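Local coordinates for ABC transporter, substrate binding protein (Mannopine) (Agrobacterium fabrum, PDB 5L9S), which probably binds mannopine in the periplasm and delivers it to an ABC transporter, at residues T49-V52 against N56-W59; R213-K218 against I224-D229. All blocks are in the same frame, centred on the assembly; numbering follows the deposited sequence.

Interaction 1: residues T49-V52 against N56-W59; sequences TAMV and NVTW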
ATOM      1  N   THR A  49     -17.106 -14.060  -1.213  1.00 62.93           N
ATOM      2  CA  THR A  49     -18.191 -14.054  -2.178  1.00 66.62           C
ATOM      3  C   THR A  49     -19.092 -15.297  -1.991  1.00 74.44           C
ATOM      4  O   THR A  49     -20.298 -15.145  -1.766  1.00 76.10           O
ATOM      5  CB  THR A  49     -17.637 -13.862  -3.609  1.00 74.52           C
ATOM      6  OG1 THR A  49     -16.738 -12.756  -3.624  1.00 68.24           O
ATOM      7  CG2 THR A  49     -18.740 -13.652  -4.640  1.00 74.83           C
ATOM      8  N   ALA A  50     -18.480 -16.506  -2.013  1.00 72.50           N
ATOM      9  CA  ALA A  50     -19.181 -17.794  -1.867  1.00 76.35           C
ATOM     10  C   ALA A  50     -20.002 -17.878  -0.575  1.00 83.03           C
ATOM     11  O   ALA A  50     -21.131 -18.377  -0.581  1.00 86.51           O
ATOM     12  CB  ALA A  50     -18.188 -18.941  -1.932  1.00 76.92           C
ATOM     13  N   MET A  51     -19.438 -17.368   0.526  1.00 77.70           N
ATOM     14  CA  MET A  51     -20.080 -17.307   1.835  1.00 78.73           C
ATOM     15  C   MET A  51     -21.292 -16.376   1.799  1.00 83.28           C
ATOM     16  O   MET A  51     -22.314 -16.706   2.379  1.00 84.59           O
ATOM     17  CB  MET A  51     -19.087 -16.754   2.849  1.00 78.25           C
ATOM     18  CG  MET A  51     -18.227 -17.799   3.482  1.00 81.51           C
ATOM     19  SD  MET A  51     -16.866 -17.074   4.423  1.00 81.74           S
ATOM     20  CE  MET A  51     -17.637 -15.591   5.071  1.00 77.91           C
ATOM     21  N   VAL A  52     -21.149 -15.186   1.163  1.00 79.19           N
ATOM     22  CA  VAL A  52     -22.203 -14.177   1.040  1.00 80.65           C
ATOM     23  C   VAL A  52     -23.378 -14.705   0.189  1.00 88.23           C
ATOM     24  O   VAL A  52     -24.520 -14.510   0.609  1.00 89.78           O
ATOM     25  CB  VAL A  52     -21.657 -12.802   0.573  1.00 81.65           C
ATOM     26  CG1 VAL A  52     -22.786 -11.859   0.149  1.00 82.95           C
ATOM     27  CG2 VAL A  52     -20.802 -12.153   1.668  1.00 78.62           C
ATOM     28  N   ASN A  56     -24.303 -18.940   4.965  1.00 96.14           N
ATOM     29  CA  ASN A  56     -23.228 -19.408   5.829  1.00 93.55           C
ATOM     30  C   ASN A  56     -21.921 -18.564   5.824  1.00 93.92           C
ATOM     31  O   ASN A  56     -20.877 -18.948   5.268  1.00 89.90           O
ATOM     32  CB  ASN A  56     -22.928 -20.882   5.543  1.00 92.27           C
ATOM     33  CG  ASN A  56     -22.241 -21.611   6.679  1.00 98.44           C
ATOM     34  OD1 ASN A  56     -21.821 -22.768   6.533  1.00 96.29           O
ATOM     35  ND2 ASN A  56     -22.112 -20.968   7.844  1.00 78.66           N
ATOM     36  N   VAL A  57     -21.985 -17.457   6.562  1.00 90.82           N
ATOM     37  CA  VAL A  57     -20.880 -16.547   6.777  1.00 87.10           C
ATOM     38  C   VAL A  57     -20.066 -17.098   7.938  1.00 89.56           C
ATOM     39  O   VAL A  57     -20.554 -17.148   9.070  1.00 90.83           O
ATOM     40  CB  VAL A  57     -21.339 -15.085   7.040  1.00 91.73           C
ATOM     41  CG1 VAL A  57     -21.522 -14.318   5.740  1.00 90.91           C
ATOM     42  CG2 VAL A  57     -22.609 -15.042   7.887  1.00 95.74           C
ATOM     43  N   THR A  58     -18.838 -17.545   7.654  1.00 83.06           N
ATOM     44  CA  THR A  58     -17.963 -18.066   8.684  1.00 81.57           C
ATOM     45  C   THR A  58     -17.085 -16.954   9.239  1.00 81.88           C
ATOM     46  O   THR A  58     -16.907 -16.878  10.450  1.00 83.39           O
ATOM     47  CB  THR A  58     -17.207 -19.294   8.182  1.00 92.12           C
ATOM     48  OG1 THR A  58     -18.161 -20.312   7.865  1.00 98.15           O
ATOM     49  CG2 THR A  58     -16.217 -19.854   9.219  1.00 93.19           C
ATOM     50  N   TRP A  59     -16.612 -16.058   8.361  1.00 73.19           N
ATOM     51  CA  TRP A  59     -15.682 -14.963   8.633  1.00 67.99           C
ATOM     52  C   TRP A  59     -16.380 -13.647   8.981  1.00 71.20           C
ATOM     53  O   TRP A  59     -17.461 -13.363   8.467  1.00 74.33           O
ATOM     54  CB  TRP A  59     -14.751 -14.744   7.437  1.00 63.32           C
ATOM     55  CG  TRP A  59     -13.933 -15.910   6.966  1.00 63.57           C
ATOM     56  CD1 TRP A  59     -13.827 -17.144   7.538  1.00 67.87           C
ATOM     57  CD2 TRP A  59     -13.087 -15.927   5.809  1.00 61.60           C
ATOM     58  NE1 TRP A  59     -12.979 -17.936   6.798  1.00 66.25           N
ATOM     59  CE2 TRP A  59     -12.499 -17.211   5.739  1.00 65.60           C
ATOM     60  CE3 TRP A  59     -12.763 -14.969   4.818  1.00 60.65           C
ATOM     61  CZ2 TRP A  59     -11.627 -17.576   4.710  1.00 63.92           C
ATOM     62  CZ3 TRP A  59     -11.877 -15.321   3.809  1.00 60.68           C
ATOM     63  CH2 TRP A  59     -11.304 -16.602   3.772  1.00 62.33           C
TER

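Interaction 2: residues R213-K218 against I224-D229; sequences RAKALK and IGWSYD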
ATOM      1  N   ARG A 213      11.685  -3.413  -0.354  1.00 39.17           N
ATOM      2  CA  ARG A 213      12.818  -3.998  -1.073  1.00 40.67           C
ATOM      3  C   ARG A 213      14.046  -3.060  -1.084  1.00 45.78           C
ATOM      4  O   ARG A 213      15.163  -3.557  -1.052  1.00 47.76           O
ATOM      5  CB  ARG A 213      12.424  -4.476  -2.497  1.00 40.14           C
ATOM      6  CG  ARG A 213      11.187  -5.388  -2.605  1.00 45.86           C
ATOM      7  CD  ARG A 213      11.062  -6.460  -1.528  1.00 52.68           C
ATOM      8  NE  ARG A 213      11.734  -7.717  -1.876  1.00 63.45           N
ATOM      9  CZ  ARG A 213      11.120  -8.845  -2.234  1.00 65.15           C
ATOM     10  NH1 ARG A 213      11.823  -9.931  -2.492  1.00 55.41           N
ATOM     11  NH2 ARG A 213       9.796  -8.908  -2.257  1.00 41.44           N
ATOM     12  N   ALA A 214      13.840  -1.720  -1.080  1.00 40.21           N
ATOM     13  CA  ALA A 214      14.916  -0.732  -1.010  1.00 39.26           C
ATOM     14  C   ALA A 214      15.576  -0.784   0.363  1.00 44.10           C
ATOM     15  O   ALA A 214      16.795  -0.717   0.453  1.00 45.79           O
ATOM     16  CB  ALA A 214      14.369   0.654  -1.291  1.00 38.56           C
ATOM     17  N   LYS A 215      14.768  -0.923   1.430  1.00 40.53           N
ATOM     18  CA  LYS A 215      15.182  -1.066   2.833  1.00 40.79           C
ATOM     19  C   LYS A 215      16.065  -2.275   3.006  1.00 45.38           C
ATOM     20  O   LYS A 215      17.082  -2.184   3.696  1.00 49.17           O
ATOM     21  CB  LYS A 215      13.950  -1.275   3.714  1.00 43.05           C
ATOM     22  CG  LYS A 215      13.494  -0.063   4.460  1.00 58.73           C
ATOM     23  CD  LYS A 215      12.573  -0.486   5.605  1.00 68.73           C
ATOM     24  CE  LYS A 215      11.594   0.593   5.993  1.00 72.83           C
ATOM     25  NZ  LYS A 215      10.503   0.815   5.002  1.00 79.39           N
ATOM     26  N   ALA A 216      15.659  -3.416   2.404  1.00 41.32           N
ATOM     27  CA  ALA A 216      16.371  -4.708   2.446  1.00 42.24           C
ATOM     28  C   ALA A 216      17.729  -4.595   1.783  1.00 45.92           C
ATOM     29  O   ALA A 216      18.691  -5.098   2.346  1.00 49.73           O
ATOM     30  CB  ALA A 216      15.545  -5.800   1.788  1.00 42.52           C
ATOM     31  N   LEU A 217      17.833  -3.855   0.652  1.00 39.30           N
ATOM     32  CA  LEU A 217      19.103  -3.625  -0.051  1.00 40.31           C
ATOM     33  C   LEU A 217      20.071  -2.790   0.778  1.00 48.80           C
ATOM     34  O   LEU A 217      21.270  -3.102   0.792  1.00 54.02           O
ATOM     35  CB  LEU A 217      18.893  -2.993  -1.441  1.00 39.01           C
ATOM     36  CG  LEU A 217      18.386  -3.939  -2.544  1.00 42.21           C
ATOM     37  CD1 LEU A 217      17.598  -3.167  -3.620  1.00 41.16           C
ATOM     38  CD2 LEU A 217      19.544  -4.753  -3.151  1.00 41.22           C
ATOM     39  N   LYS A 218      19.565  -1.733   1.468  1.00 42.88           N
ATOM     40  CA  LYS A 218      20.350  -0.847   2.330  1.00 43.11           C
ATOM     41  C   LYS A 218      20.872  -1.633   3.519  1.00 47.68           C
ATOM     42  O   LYS A 218      22.017  -1.439   3.914  1.00 49.88           O
ATOM     43  CB  LYS A 218      19.523   0.366   2.816  1.00 44.86           C
ATOM     44  CG  LYS A 218      20.380   1.519   3.382  1.00 57.82           C
ATOM     45  CD  LYS A 218      19.592   2.792   3.610  1.00 71.12           C
ATOM     46  CE  LYS A 218      20.436   4.037   3.475  1.00 87.99           C
ATOM     47  NZ  LYS A 218      19.660   5.167   2.893  1.00 96.48           N
ATOM     48  N   ILE A 224      22.325   2.369  -1.826  1.00 47.74           N
ATOM     49  CA  ILE A 224      21.012   2.743  -2.312  1.00 44.85           C
ATOM     50  C   ILE A 224      20.422   3.872  -1.479  1.00 53.19           C
ATOM     51  O   ILE A 224      20.586   3.917  -0.258  1.00 55.87           O
ATOM     52  CB  ILE A 224      20.047   1.497  -2.373  1.00 44.69           C
ATOM     53  CG1 ILE A 224      18.731   1.818  -3.156  1.00 41.61           C
ATOM     54  CG2 ILE A 224      19.768   0.879  -0.994  1.00 43.14           C
ATOM     55  CD1 ILE A 224      17.852   0.683  -3.489  1.00 39.97           C
ATOM     56  N   GLY A 225      19.715   4.747  -2.169  1.00 48.45           N
ATOM     57  CA  GLY A 225      18.961   5.834  -1.584  1.00 46.59           C
ATOM     58  C   GLY A 225      17.561   5.854  -2.163  1.00 46.04           C
ATOM     59  O   GLY A 225      17.264   5.137  -3.114  1.00 44.11           O
ATOM     60  N   TRP A 226      16.694   6.678  -1.605  1.00 42.30           N
ATOM     61  CA  TRP A 226      15.350   6.826  -2.132  1.00 41.31           C
ATOM     62  C   TRP A 226      14.811   8.188  -1.815  1.00 44.10           C
ATOM     63  O   TRP A 226      15.363   8.889  -0.955  1.00 44.76           O
ATOM     64  CB  TRP A 226      14.391   5.706  -1.672  1.00 39.27           C
ATOM     65  CG  TRP A 226      14.347   5.498  -0.190  1.00 39.77           C
ATOM     66  CD1 TRP A 226      13.591   6.173   0.718  1.00 41.40           C
ATOM     67  CD2 TRP A 226      15.094   4.527   0.551  1.00 40.39           C
ATOM     68  NE1 TRP A 226      13.831   5.691   1.988  1.00 40.89           N
ATOM     69  CE2 TRP A 226      14.745   4.677   1.911  1.00 43.49           C
ATOM     70  CE3 TRP A 226      16.044   3.556   0.200  1.00 42.39           C
ATOM     71  CZ2 TRP A 226      15.281   3.870   2.910  1.00 43.39           C
ATOM     72  CZ3 TRP A 226      16.600   2.779   1.198  1.00 44.19           C
ATOM     73  CH2 TRP A 226      16.218   2.938   2.532  1.00 44.45           C
ATOM     74  N   SER A 227      13.745   8.581  -2.535  1.00 38.47           N
ATOM     75  CA  SER A 227      13.082   9.859  -2.317  1.00 37.27           C
ATOM     76  C   SER A 227      11.573   9.683  -2.051  1.00 39.38           C
ATOM     77  O   SER A 227      10.926   8.884  -2.727  1.00 37.38           O
ATOM     78  CB  SER A 227      13.338  10.775  -3.507  1.00 38.53           C
ATOM     79  OG  SER A 227      12.527  11.923  -3.369  1.00 44.67           O
ATOM     80  N   TYR A 228      11.016  10.443  -1.087  1.00 37.10           N
ATOM     81  CA  TYR A 228       9.570  10.407  -0.776  1.00 35.75           C
ATOM     82  C   TYR A 228       8.761  11.368  -1.623  1.00 38.67           C
ATOM     83  O   TYR A 228       7.547  11.377  -1.495  1.00 40.25           O
ATOM     84  CB  TYR A 228       9.270  10.632   0.726  1.00 36.04           C
ATOM     85  CG  TYR A 228       9.973   9.648   1.631  1.00 37.27           C
ATOM     86  CD1 TYR A 228       9.700   8.284   1.560  1.00 38.13           C
ATOM     87  CD2 TYR A 228      10.916  10.077   2.551  1.00 38.61           C
ATOM     88  CE1 TYR A 228      10.393   7.368   2.348  1.00 37.63           C
ATOM     89  CE2 TYR A 228      11.615   9.174   3.340  1.00 40.10           C
ATOM     90  CZ  TYR A 228      11.347   7.822   3.240  1.00 45.51           C
ATOM     91  OH  TYR A 228      12.047   6.946   4.030  1.00 50.51           O
ATOM     92  N   ASP A 229       9.413  12.155  -2.490  1.00 33.97           N
ATOM     93  CA  ASP A 229       8.761  13.105  -3.378  1.00 35.16           C
ATOM     94  C   ASP A 229       8.012  12.314  -4.466  1.00 40.71           C
ATOM     95  O   ASP A 229       8.634  11.553  -5.240  1.00 40.48           O
ATOM     96  CB  ASP A 229       9.791  14.060  -3.992  1.00 39.43           C
ATOM     97  CG  ASP A 229       9.194  15.308  -4.589  1.00 58.43           C
ATOM     98  OD1 ASP A 229       8.824  15.270  -5.787  1.00 59.64           O
ATOM     99  OD2 ASP A 229       9.181  16.353  -3.890  1.00 68.46           O
TER

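Interaction 1: residues T49-V52 against N56-W59
The indole of Trp59 carries the sulfur of Met51 over one face: SD sits 4.2 Å from the centroid of the five-membered ring, 16° off the normal and displaced toward the rim. This is a Met-aromatic contact, set in the beta-alpha-beta unit that runs from strand 33-38 through helix 41-53 to strand 61-65, and it joins the last turn of the helix to the loop that leads into the second strand. Elsewhere the buried indole packs on Lys44, Lys47 and Val48 of the same helix and on Val6 and Ala8 of strand 4-9, so a broad aromatic suits a place between helix and sheet.

Methionine suits its own place because it is long, unbranched and flexible. Met51 leaves the helix with its chain nearly extended through chi2 (169°), which carries SD out to the indole; a tight bend at chi3 (35°) then folds CE back against the loop backbone. Met51 CE lies 3.5 Å from Thr58 N. The same methyl, Met51 CE, is 3.8 Å from Trp59 CB, and Val57 CG1 also borders it. The two side chains, Met51 and Trp59, cross at about a right angle, and it is the sulfur, not the methyl, that lies over the ring face.

Val57 offers a compact branched side chain that also rests on Val241, a residue that Met51 touches as well, and this adds a third piece of chain to the apolar patch. The contact lies near the protein surface, with Asn56 and Thr58 exposed, polar residues well placed beside solvent. Just beyond the helix segment, Thr54 OG1 is hydrogen-bonded to Ala50 O. At the end of the contact nearer the Met51 backbone, Asn56 O lies 3.4 Å from Met51 CG.

Interaction 2: residues R213-K218 against I224-D229
Trp226, which meets Ala214 and Lys218 across the contact, donates from NE1 to Tyr228 OH at 3.0 Å; the hydroxyl oxygen is just 4° out of the indole plane, so the bond helps fix the ring's rotation. Lys218 runs obliquely across the six-membered ring. Lys218 NZ lies 4.5 Å from the centroid of that Trp226 ring and 24° off its normal, a cation-pi contact. Lys218 CD touches Trp226 CH2 at 3.5 Å. Lysine suits this exposed position because its methylenes pack on the ring while the ammonium can still reach solvent.

The small methyl of Ala214 lets the helix come close, its CB resting 3.7 Å from CE3 of Trp226. Deeper in, Leu217 CD1 and Ile224 CD1 meet at 3.9 Å, their side chains crossing at about a right angle, and both also lean on Phe199 of helix 192-200. Ile224 CG1 stands anti to its own backbone N (chi1 -169°), leaving CG2 to face the helix backbone.

The short helix and strand segments run roughly antiparallel, at 149° with axes 8.3 Å apart, as expected in a beta-alpha-beta unit, here strand 206-210, helix 211-219 and strand 224-240, with strand 103-116 between the two strands and antiparallel to both.

How the interactions relate
Interaction 1 comes first along the chain and closes well before interaction 2 opens; their centres lie about 40 Å apart, on opposite sides of the chain's centre, and their nearest atoms are about 23 Å apart. Each joins a helix to the chain that follows it. Strand 224-240 connects the two regions: it begins within interaction 2, pairs with strands 103-116 and 61-65, and ends beside Val241, which packs on interaction 1. This long, interrupted strand passing between two alpha/beta lobes is consistent with the hinge of type II periplasmic binding proteins, which would put the two contacts in different lobes of this open, unliganded form.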